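Local atomic coordinates of tricorn protease (Thermoplasma acidophilum, PDB entry 1K32), a protein that cleaves peptide bonds as a serine protease, probably breaking down peptides released by the proteasome. Residues G194-I199 and Y1009-Y1014; R163-R168 and I187-N192; N119-T124 and T134-V139. All coordinates share one frame; numbering follows the deposited sequence.

Interaction 1: residues G194-I199 and Y1009-Y1014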
loop_
_atom_site.group_PDB
_atom_site.type_symbol
_atom_site.label_atom_id
_atom_site.label_comp_id
_atom_site.label_asym_id
_atom_site.label_seq_id
_atom_site.Cartn_x
_atom_site.Cartn_y
_atom_site.Cartn_z
ATOM N N GLY A 194 -15.435 -64.375 48.389
ATOM C CA GLY A 194 -16.232 -63.576 47.478
ATOM C C GLY A 194 -17.354 -62.782 48.129
ATOM O O GLY A 194 -17.886 -61.868 47.517
ATOM N N ALA A 195 -17.707 -63.122 49.363
ATOM C CA ALA A 195 -18.778 -62.439 50.093
ATOM C C ALA A 195 -18.202 -61.483 51.140
ATOM O O ALA A 195 -17.295 -61.841 51.892
ATOM C CB ALA A 195 -19.684 -63.464 50.766
ATOM N N PHE A 196 -18.736 -60.269 51.200
ATOM C CA PHE A 196 -18.236 -59.290 52.153
ATOM C C PHE A 196 -19.276 -58.702 53.089
ATOM O O PHE A 196 -20.452 -58.606 52.760
ATOM C CB PHE A 196 -17.539 -58.144 51.420
ATOM C CG PHE A 196 -16.305 -58.559 50.687
ATOM C CD1 PHE A 196 -16.391 -59.321 49.528
ATOM C CD2 PHE A 196 -15.048 -58.186 51.155
ATOM C CE1 PHE A 196 -15.240 -59.704 48.841
ATOM C CE2 PHE A 196 -13.894 -58.563 50.477
ATOM C CZ PHE A 196 -13.996 -59.325 49.315
ATOM N N LYS A 197 -18.801 -58.287 54.254
ATOM C CA LYS A 197 -19.633 -57.688 55.275
ATOM C C LYS A 197 -18.964 -56.401 55.759
ATOM O O LYS A 197 -17.743 -56.336 55.879
ATOM C CB LYS A 197 -19.788 -58.667 56.443
ATOM C CG LYS A 197 -20.373 -58.062 57.701
ATOM C CD LYS A 197 -20.373 -59.077 58.842
ATOM C CE LYS A 197 -21.015 -58.493 60.094
ATOM N NZ LYS A 197 -20.983 -59.456 61.239
ATOM N N LYS A 198 -19.763 -55.376 56.024
ATOM C CA LYS A 198 -19.235 -54.109 56.525
ATOM C C LYS A 198 -19.056 -54.276 58.041
ATOM O O LYS A 198 -20.030 -54.523 58.754
ATOM C CB LYS A 198 -20.231 -52.993 56.222
ATOM C CG LYS A 198 -19.747 -51.585 56.526
ATOM C CD LYS A 198 -20.824 -50.572 56.158
ATOM C CE LYS A 198 -22.103 -50.853 56.959
ATOM N NZ LYS A 198 -23.188 -49.919 56.591
ATOM N N ILE A 199 -17.824 -54.165 58.540
ATOM C CA ILE A 199 -17.584 -54.350 59.975
ATOM C C ILE A 199 -17.284 -53.086 60.780
ATOM O O ILE A 199 -17.507 -53.054 61.992
ATOM C CB ILE A 199 -16.441 -55.369 60.247
ATOM C CG1 ILE A 199 -15.219 -55.028 59.396
ATOM C CG2 ILE A 199 -16.920 -56.791 59.970
ATOM C CD1 ILE A 199 -13.995 -55.847 59.757
ATOM N N TYR A 1009 -23.518 -50.741 47.704
ATOM C CA TYR A 1009 -22.874 -51.278 46.520
ATOM C C TYR A 1009 -21.670 -51.998 47.134
ATOM O O TYR A 1009 -20.580 -51.448 47.215
ATOM C CB TYR A 1009 -22.419 -50.146 45.601
ATOM C CG TYR A 1009 -22.191 -50.553 44.156
ATOM C CD1 TYR A 1009 -21.617 -51.781 43.830
ATOM C CD2 TYR A 1009 -22.510 -49.678 43.115
ATOM C CE1 TYR A 1009 -21.360 -52.127 42.499
ATOM C CE2 TYR A 1009 -22.261 -50.008 41.793
ATOM C CZ TYR A 1009 -21.687 -51.227 41.491
ATOM O OH TYR A 1009 -21.422 -51.515 40.178
ATOM N N ALA A 1010 -21.893 -53.231 47.584
ATOM C CA ALA A 1010 -20.856 -54.032 48.230
ATOM C C ALA A 1010 -19.747 -54.528 47.301
ATOM O O ALA A 1010 -19.919 -54.580 46.088
ATOM C CB ALA A 1010 -21.498 -55.202 48.929
ATOM N N PRO A 1011 -18.590 -54.913 47.876
ATOM C CA PRO A 1011 -17.471 -55.406 47.070
ATOM C C PRO A 1011 -17.888 -56.598 46.217
ATOM O O PRO A 1011 -17.505 -56.694 45.056
ATOM C CB PRO A 1011 -16.423 -55.777 48.120
ATOM C CG PRO A 1011 -16.689 -54.786 49.213
ATOM C CD PRO A 1011 -18.206 -54.831 49.296
ATOM N N HIS A 1012 -18.687 -57.496 46.788
ATOM C CA HIS A 1012 -19.131 -58.666 46.047
ATOM C C HIS A 1012 -20.061 -58.294 44.901
ATOM O O HIS A 1012 -20.239 -59.071 43.964
ATOM C CB HIS A 1012 -19.779 -59.706 46.985
ATOM C CG HIS A 1012 -20.751 -59.132 47.971
ATOM N ND1 HIS A 1012 -22.041 -58.782 47.632
ATOM C CD2 HIS A 1012 -20.624 -58.867 49.294
ATOM C CE1 HIS A 1012 -22.667 -58.329 48.704
ATOM N NE2 HIS A 1012 -21.830 -58.371 49.726
ATOM N N ASP A 1013 -20.646 -57.099 44.967
ATOM C CA ASP A 1013 -21.517 -56.634 43.888
ATOM C C ASP A 1013 -20.606 -56.304 42.711
ATOM O O ASP A 1013 -20.901 -56.650 41.572
ATOM C CB ASP A 1013 -22.305 -55.392 44.321
ATOM C CG ASP A 1013 -23.438 -55.726 45.273
ATOM O OD1 ASP A 1013 -23.603 -55.029 46.296
ATOM O OD2 ASP A 1013 -24.177 -56.690 44.992
ATOM N N TYR A 1014 -19.491 -55.638 42.994
ATOM C CA TYR A 1014 -18.535 -55.303 41.943
ATOM C C TYR A 1014 -17.928 -56.580 41.379
ATOM O O TYR A 1014 -17.706 -56.678 40.182
ATOM C CB TYR A 1014 -17.411 -54.414 42.474
ATOM C CG TYR A 1014 -17.842 -53.004 42.785
ATOM C CD1 TYR A 1014 -18.153 -52.619 44.088
ATOM C CD2 TYR A 1014 -17.930 -52.049 41.775
ATOM C CE1 TYR A 1014 -18.537 -51.312 44.372
ATOM C CE2 TYR A 1014 -18.315 -50.739 42.050
ATOM C CZ TYR A 1014 -18.612 -50.381 43.343
ATOM O OH TYR A 1014 -18.961 -49.090 43.617
#

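Interaction 2: residues R163-R168 and I187-N192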
loop_
_atom_site.group_PDB
_atom_site.type_symbol
_atom_site.label_atom_id
_atom_site.label_comp_id
_atom_site.label_asym_id
_atom_site.label_seq_id
_atom_site.Cartn_x
_atom_site.Cartn_y
_atom_site.Cartn_z
ATOM N N ARG A 163 -8.600 -63.988 54.086
ATOM C CA ARG A 163 -9.653 -63.092 53.623
ATOM C C ARG A 163 -9.232 -61.642 53.450
ATOM O O ARG A 163 -8.402 -61.122 54.197
ATOM C CB ARG A 163 -10.893 -63.185 54.518
ATOM C CG ARG A 163 -10.638 -63.353 55.990
ATOM C CD ARG A 163 -11.964 -63.400 56.724
ATOM N NE ARG A 163 -11.790 -63.371 58.169
ATOM C CZ ARG A 163 -12.747 -63.040 59.028
ATOM N NH1 ARG A 163 -12.489 -63.047 60.329
ATOM N NH2 ARG A 163 -13.954 -62.693 58.592
ATOM N N ARG A 164 -9.815 -61.001 52.443
ATOM C CA ARG A 164 -9.513 -59.618 52.116
ATOM C C ARG A 164 -10.246 -58.623 53.013
ATOM O O ARG A 164 -11.435 -58.779 53.283
ATOM C CB ARG A 164 -9.879 -59.341 50.655
ATOM C CG ARG A 164 -9.348 -60.388 49.659
ATOM C CD ARG A 164 -9.432 -59.883 48.221
ATOM N NE ARG A 164 -10.051 -60.828 47.293
ATOM C CZ ARG A 164 -11.230 -61.401 47.494
ATOM N NH1 ARG A 164 -11.733 -62.240 46.605
ATOM N NH2 ARG A 164 -11.900 -61.146 48.604
ATOM N N VAL A 165 -9.517 -57.610 53.477
ATOM C CA VAL A 165 -10.086 -56.551 54.315
ATOM C C VAL A 165 -10.010 -55.290 53.455
ATOM O O VAL A 165 -8.944 -54.922 52.961
ATOM C CB VAL A 165 -9.285 -56.332 55.615
ATOM C CG1 VAL A 165 -10.001 -55.295 56.484
ATOM C CG2 VAL A 165 -9.154 -57.640 56.379
ATOM N N ILE A 166 -11.146 -54.634 53.270
ATOM C CA ILE A 166 -11.170 -53.466 52.417
ATOM C C ILE A 166 -11.510 -52.172 53.122
ATOM O O ILE A 166 -12.511 -52.064 53.825
ATOM C CB ILE A 166 -12.129 -53.707 51.234
ATOM C CG1 ILE A 166 -11.558 -54.848 50.371
ATOM C CG2 ILE A 166 -12.332 -52.424 50.432
ATOM C CD1 ILE A 166 -12.472 -55.357 49.295
ATOM N N GLY A 167 -10.628 -51.198 52.938
ATOM C CA GLY A 167 -10.835 -49.891 53.514
ATOM C C GLY A 167 -11.339 -48.983 52.407
ATOM O O GLY A 167 -10.693 -48.845 51.354
ATOM N N ARG A 168 -12.507 -48.393 52.630
ATOM C CA ARG A 168 -13.115 -47.485 51.673
ATOM C C ARG A 168 -12.995 -46.063 52.190
ATOM O O ARG A 168 -13.369 -45.798 53.326
ATOM C CB ARG A 168 -14.593 -47.819 51.482
ATOM C CG ARG A 168 -14.838 -49.065 50.659
ATOM C CD ARG A 168 -16.317 -49.365 50.538
ATOM N NE ARG A 168 -16.562 -50.273 49.426
ATOM C CZ ARG A 168 -17.763 -50.618 48.967
ATOM N NH1 ARG A 168 -17.841 -51.446 47.926
ATOM N NH2 ARG A 168 -18.880 -50.158 49.546
ATOM N N ILE A 187 -14.818 -49.878 56.809
ATOM C CA ILE A 187 -14.078 -51.100 56.546
ATOM C C ILE A 187 -14.984 -52.301 56.315
ATOM O O ILE A 187 -15.983 -52.495 57.013
ATOM C CB ILE A 187 -13.108 -51.430 57.708
ATOM C CG1 ILE A 187 -12.183 -50.232 57.973
ATOM C CG2 ILE A 187 -12.297 -52.678 57.368
ATOM C CD1 ILE A 187 -11.182 -50.455 59.072
ATOM N N TRP A 188 -14.626 -53.105 55.321
ATOM C CA TRP A 188 -15.385 -54.304 54.997
ATOM C C TRP A 188 -14.432 -55.484 55.091
ATOM O O TRP A 188 -13.228 -55.315 54.920
ATOM C CB TRP A 188 -15.938 -54.245 53.574
ATOM C CG TRP A 188 -17.041 -53.260 53.335
ATOM C CD1 TRP A 188 -16.962 -51.900 53.406
ATOM C CD2 TRP A 188 -18.379 -53.563 52.913
ATOM N NE1 TRP A 188 -18.164 -51.336 53.049
ATOM C CE2 TRP A 188 -19.052 -52.331 52.742
ATOM C CE3 TRP A 188 -19.075 -54.758 52.662
ATOM C CZ2 TRP A 188 -20.391 -52.253 52.328
ATOM C CZ3 TRP A 188 -20.407 -54.683 52.252
ATOM C CH2 TRP A 188 -21.051 -53.431 52.089
ATOM N N ILE A 189 -14.969 -56.673 55.352
ATOM C CA ILE A 189 -14.145 -57.871 55.437
ATOM C C ILE A 189 -14.825 -59.050 54.749
ATOM O O ILE A 189 -16.048 -59.201 54.794
ATOM C CB ILE A 189 -13.831 -58.236 56.906
ATOM C CG1 ILE A 189 -12.760 -59.318 56.953
ATOM C CG2 ILE A 189 -15.079 -58.737 57.608
ATOM C CD1 ILE A 189 -12.130 -59.481 58.317
ATOM N N GLU A 190 -14.021 -59.879 54.097
ATOM C CA GLU A 190 -14.540 -61.038 53.391
ATOM C C GLU A 190 -14.900 -62.086 54.438
ATOM O O GLU A 190 -14.145 -62.307 55.374
ATOM C CB GLU A 190 -13.471 -61.569 52.436
ATOM C CG GLU A 190 -13.973 -62.515 51.366
ATOM C CD GLU A 190 -12.855 -62.979 50.445
ATOM O OE1 GLU A 190 -13.148 -63.570 49.387
ATOM O OE2 GLU A 190 -11.675 -62.752 50.777
ATOM N N VAL A 191 -16.063 -62.708 54.301
ATOM C CA VAL A 191 -16.481 -63.724 55.264
ATOM C C VAL A 191 -16.557 -65.089 54.590
ATOM O O VAL A 191 -16.254 -66.119 55.189
ATOM C CB VAL A 191 -17.856 -63.380 55.890
ATOM C CG1 VAL A 191 -17.734 -62.152 56.765
ATOM C CG2 VAL A 191 -18.882 -63.141 54.801
ATOM N N ASN A 192 -16.962 -65.080 53.332
ATOM C CA ASN A 192 -17.083 -66.289 52.542
ATOM C C ASN A 192 -16.411 -65.907 51.236
ATOM O O ASN A 192 -16.719 -64.854 50.693
ATOM C CB ASN A 192 -18.564 -66.608 52.321
ATOM C CG ASN A 192 -18.793 -67.531 51.150
ATOM O OD1 ASN A 192 -18.191 -68.601 51.063
ATOM N ND2 ASN A 192 -19.673 -67.124 50.236
HETATM O O HOH W 1 -19.407 -48.586 52.248
#

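Interaction 3: residues N119-T124 and T134-V139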
loop_
_atom_site.group_PDB
_atom_site.type_symbol
_atom_site.label_atom_id
_atom_site.label_comp_id
_atom_site.label_asym_id
_atom_site.label_seq_id
_atom_site.Cartn_x
_atom_site.Cartn_y
_atom_site.Cartn_z
ATOM N N ASN A 119 2.828 -59.450 46.315
ATOM C CA ASN A 119 2.684 -58.577 45.155
ATOM C C ASN A 119 2.041 -57.251 45.512
ATOM O O ASN A 119 1.133 -57.183 46.345
ATOM C CB ASN A 119 1.847 -59.250 44.068
ATOM C CG ASN A 119 2.412 -60.588 43.655
ATOM O OD1 ASN A 119 1.771 -61.623 43.829
ATOM N ND2 ASN A 119 3.620 -60.577 43.111
ATOM N N LEU A 120 2.516 -56.195 44.863
ATOM C CA LEU A 120 1.987 -54.861 45.089
ATOM C C LEU A 120 0.564 -54.710 44.553
ATOM O O LEU A 120 0.265 -55.130 43.439
ATOM C CB LEU A 120 2.874 -53.827 44.407
ATOM C CG LEU A 120 2.371 -52.380 44.423
ATOM C CD1 LEU A 120 2.223 -51.906 45.860
ATOM C CD2 LEU A 120 3.352 -51.491 43.663
ATOM N N ILE A 121 -0.310 -54.132 45.375
ATOM C CA ILE A 121 -1.681 -53.841 44.972
ATOM C C ILE A 121 -1.758 -52.320 45.004
ATOM O O ILE A 121 -1.389 -51.697 46.005
ATOM C CB ILE A 121 -2.747 -54.383 45.959
ATOM C CG1 ILE A 121 -2.586 -55.898 46.141
ATOM C CG2 ILE A 121 -4.147 -54.056 45.406
ATOM C CD1 ILE A 121 -2.724 -56.679 44.841
ATOM N N ILE A 122 -2.220 -51.727 43.912
ATOM C CA ILE A 122 -2.335 -50.287 43.841
ATOM C C ILE A 122 -3.775 -49.866 43.734
ATOM O O ILE A 122 -4.639 -50.652 43.348
ATOM C CB ILE A 122 -1.562 -49.678 42.633
ATOM C CG1 ILE A 122 -2.082 -50.247 41.314
ATOM C CG2 ILE A 122 -0.077 -49.914 42.799
ATOM C CD1 ILE A 122 -1.418 -49.598 40.086
ATOM N N SER A 123 -4.021 -48.614 44.098
ATOM C CA SER A 123 -5.350 -48.047 44.042
ATOM C C SER A 123 -5.263 -46.883 43.080
ATOM O O SER A 123 -4.404 -46.022 43.237
ATOM C CB SER A 123 -5.761 -47.556 45.419
ATOM O OG SER A 123 -6.936 -46.801 45.335
ATOM N N THR A 124 -6.131 -46.861 42.069
ATOM C CA THR A 124 -6.096 -45.766 41.109
ATOM C C THR A 124 -7.353 -45.594 40.265
ATOM O O THR A 124 -8.047 -46.563 39.921
ATOM C CB THR A 124 -4.865 -45.889 40.160
ATOM O OG1 THR A 124 -4.836 -44.768 39.278
ATOM C CG2 THR A 124 -4.937 -47.165 39.330
ATOM N N THR A 134 -11.281 -45.168 42.572
ATOM C CA THR A 134 -9.882 -45.568 42.709
ATOM C C THR A 134 -9.896 -47.073 42.878
ATOM O O THR A 134 -9.905 -47.593 43.994
ATOM C CB THR A 134 -9.226 -44.898 43.925
ATOM O OG1 THR A 134 -10.014 -45.145 45.098
ATOM C CG2 THR A 134 -9.125 -43.396 43.695
ATOM N N CYS A 135 -9.924 -47.764 41.740
ATOM C CA CYS A 135 -9.980 -49.217 41.703
ATOM C C CYS A 135 -8.674 -49.900 42.080
ATOM O O CYS A 135 -7.611 -49.306 41.975
ATOM C CB CYS A 135 -10.425 -49.666 40.304
ATOM S SG CYS A 135 -12.095 -49.086 39.906
ATOM N N LEU A 136 -8.774 -51.155 42.520
ATOM C CA LEU A 136 -7.607 -51.951 42.916
ATOM C C LEU A 136 -7.075 -52.824 41.782
ATOM O O LEU A 136 -7.848 -53.451 41.052
ATOM C CB LEU A 136 -7.962 -52.858 44.092
ATOM C CG LEU A 136 -8.422 -52.144 45.366
ATOM C CD1 LEU A 136 -8.779 -53.168 46.421
ATOM C CD2 LEU A 136 -7.314 -51.212 45.856
ATOM N N TYR A 137 -5.752 -52.870 41.653
ATOM C CA TYR A 137 -5.101 -53.677 40.631
ATOM C C TYR A 137 -3.847 -54.329 41.215
ATOM O O TYR A 137 -3.132 -53.715 42.013
ATOM C CB TYR A 137 -4.661 -52.805 39.445
ATOM C CG TYR A 137 -5.760 -52.030 38.763
ATOM C CD1 TYR A 137 -6.318 -52.484 37.566
ATOM C CD2 TYR A 137 -6.231 -50.827 39.302
ATOM C CE1 TYR A 137 -7.312 -51.760 36.918
ATOM C CE2 TYR A 137 -7.228 -50.095 38.663
ATOM C CZ TYR A 137 -7.759 -50.567 37.470
ATOM O OH TYR A 137 -8.718 -49.839 36.823
ATOM N N ARG A 138 -3.587 -55.576 40.833
ATOM C CA ARG A 138 -2.372 -56.241 41.279
ATOM C C ARG A 138 -1.356 -55.866 40.211
ATOM O O ARG A 138 -1.649 -55.969 39.026
ATOM C CB ARG A 138 -2.521 -57.762 41.308
ATOM C CG ARG A 138 -1.199 -58.446 41.613
ATOM C CD ARG A 138 -1.320 -59.939 41.879
ATOM N NE ARG A 138 -1.787 -60.682 40.711
ATOM C CZ ARG A 138 -3.061 -60.955 40.474
ATOM N NH1 ARG A 138 -3.409 -61.631 39.390
ATOM N NH2 ARG A 138 -3.986 -60.562 41.338
ATOM N N VAL A 139 -0.175 -55.421 40.623
ATOM C CA VAL A 139 0.840 -55.028 39.662
ATOM C C VAL A 139 1.694 -56.227 39.250
ATOM O O VAL A 139 2.074 -57.054 40.086
ATOM C CB VAL A 139 1.764 -53.934 40.235
ATOM C CG1 VAL A 139 2.779 -53.507 39.168
ATOM C CG2 VAL A 139 0.923 -52.737 40.709
HETATM O O HOH W 2 4.183 -56.453 42.490
HETATM O O HOH W 3 -8.258 -47.166 37.270
#

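Interaction 1: residues G194-I199 and Y1009-Y1014
H1012 and P1011, at the start of the short helix 1011-1015, press against G194, just before strand 195-200, and against A195 and F196 at its start. That strand is an outermost one of a four-stranded antiparallel sheet, a blade of a beta propeller. The helix follows on strand 1005-1006 at the edge of the parallel sheet of the S41 peptidase fold, so the contact docks the peptidase part onto a propeller blade. H1012 CB sits tightly against G194 O, at 2.9 Å, and the side chain runs outward from there. With chi1 at 46°, CG lies between the backbone N and the carbonyl carbon, and the imidazole swings along the strand backbone. CG is still 4.0 Å from F196 N, but CD2 closes to 3.0 Å of that nitrogen, meeting it at the ring edge. Beyond it, the tip atom NE2 donates a weak, bent hydrogen bond to F196 O (3.3 Å, 123°). Behind the ring, A1010 CB lies over one face, toward the rim. F196 turns its own ring to the proline: P1011 CB stands over one face, 3.9 Å from the ring centroid and 17° off the normal, a CH-pi contact. R164 and I166 of strand 163-168 also touch this phenylalanine. The helix start is fixed from within, since A1010 at the N-cap gives its backbone N-H to the side chain of D1013, the half of a capping box that an alanine can make. That bond, A1010 N to D1013 OD1, is 2.8 Å long and uses the oxygen's anti lone pair.

Interaction 2: residues R163-R168 and I187-N192
R164 and E190 hold each other through side chain and backbone across the two middle strands of a four-stranded antiparallel propeller blade. E190 OE2 takes the backbone N-H of R164 on its anti lone pair, 3.0 Å and nearly straight at 171°; the same oxygen also takes a salt bridge from the R164 guanidinium through NH2, whose placement is less sure. The other oxygen, OE1, accepts from G194 N, so both ends of the carboxylate are used. E190 N returns a bond to R164 O at 2.9 Å, and I166 and W188 follow as a hydrogen-bonded pair, with I166 N to W188 O at 2.7 Å. Farther along, the R168 guanidinium lies off-centre over the W188 indole, a cation-pi contact with CZ 4.5 Å from the centroid of the five-membered ring; the guanidinium and indole planes are 52° apart. One water accepts from both R168 NH2 and W188 NE1, and R168 NH1 is held by Y1009 O. At the opposite end, I189 CD1 sits over the centre of the R163 guanidinium face, 3.7 Å from CZ. Replacing R163 with an alanine would probably leave this methyl without the flat group it rests on. On the face shared by V165, I187 and I189 the packing is apolar: V165 CG1, anti to its nitrogen (chi1 -176°), meets I187 CG2 at 3.6 Å, and V165 CG2 lies 4.0 Å from I189 CD1.

Interaction 3: residues N119-T124 and T134-V139
V139 CG2 is the methyl around which the apolar side of this contact gathers: I122 CG2 lies 3.7 Å from it, the two side chains crossing at about a right angle, and L120 runs alongside with CG at 4.0 Å. L82 and F84 of strand 79-86 close in on I122 and L120 from the adjoining sheet. With chi1 at 59°, I122 CG1 is wedged between backbone N and carbonyl carbon, which brings it within 4.1 Å of Y137 CB. Farther along the same face, T124 CG2 touches Y137 CE2 at 3.8 Å. The two strands form a beta hairpin, the middle pair of a four-stranded antiparallel propeller blade, with I122-Y137 and T124-C135 as hydrogen-bonded pairs. V139 N closes one end with an almost straight bond to L120 O (2.9 Å, 175°). On the reverse face, I121 CD1 reaches R138 CB at 3.7 Å, and S123 CB packs on L136 CD2. Toward the loop that joins the strands polar groups take over: S123 OG and T134 OG1 both bond to A154 O, and T124 OG1 pairs with T109. Y137 OH meets Q128 and also a water, 2.7 Å away, that donates to T124 O.

Overall arrangement
Interactions 1 and 2 belong to one propeller blade and touch directly, their centres about 7 Å apart. Strand 195-200 pairs with strand 186-192 through I189 N and K197 O, 2.8 Å apart, and the peptidase side reaches past the outer strand as well: P1011 rests on W188, I166 and R168. Interaction 3 lies in the blade before it, with centres about 15 Å from interaction 2 and 18 Å from interaction 1, and touches neither. A154, already the acceptor in interaction 3, spans the gap by packing on I166 of interaction 2. Of the three, only interaction 1 has one segment in the propeller and the other beside the peptidase fold.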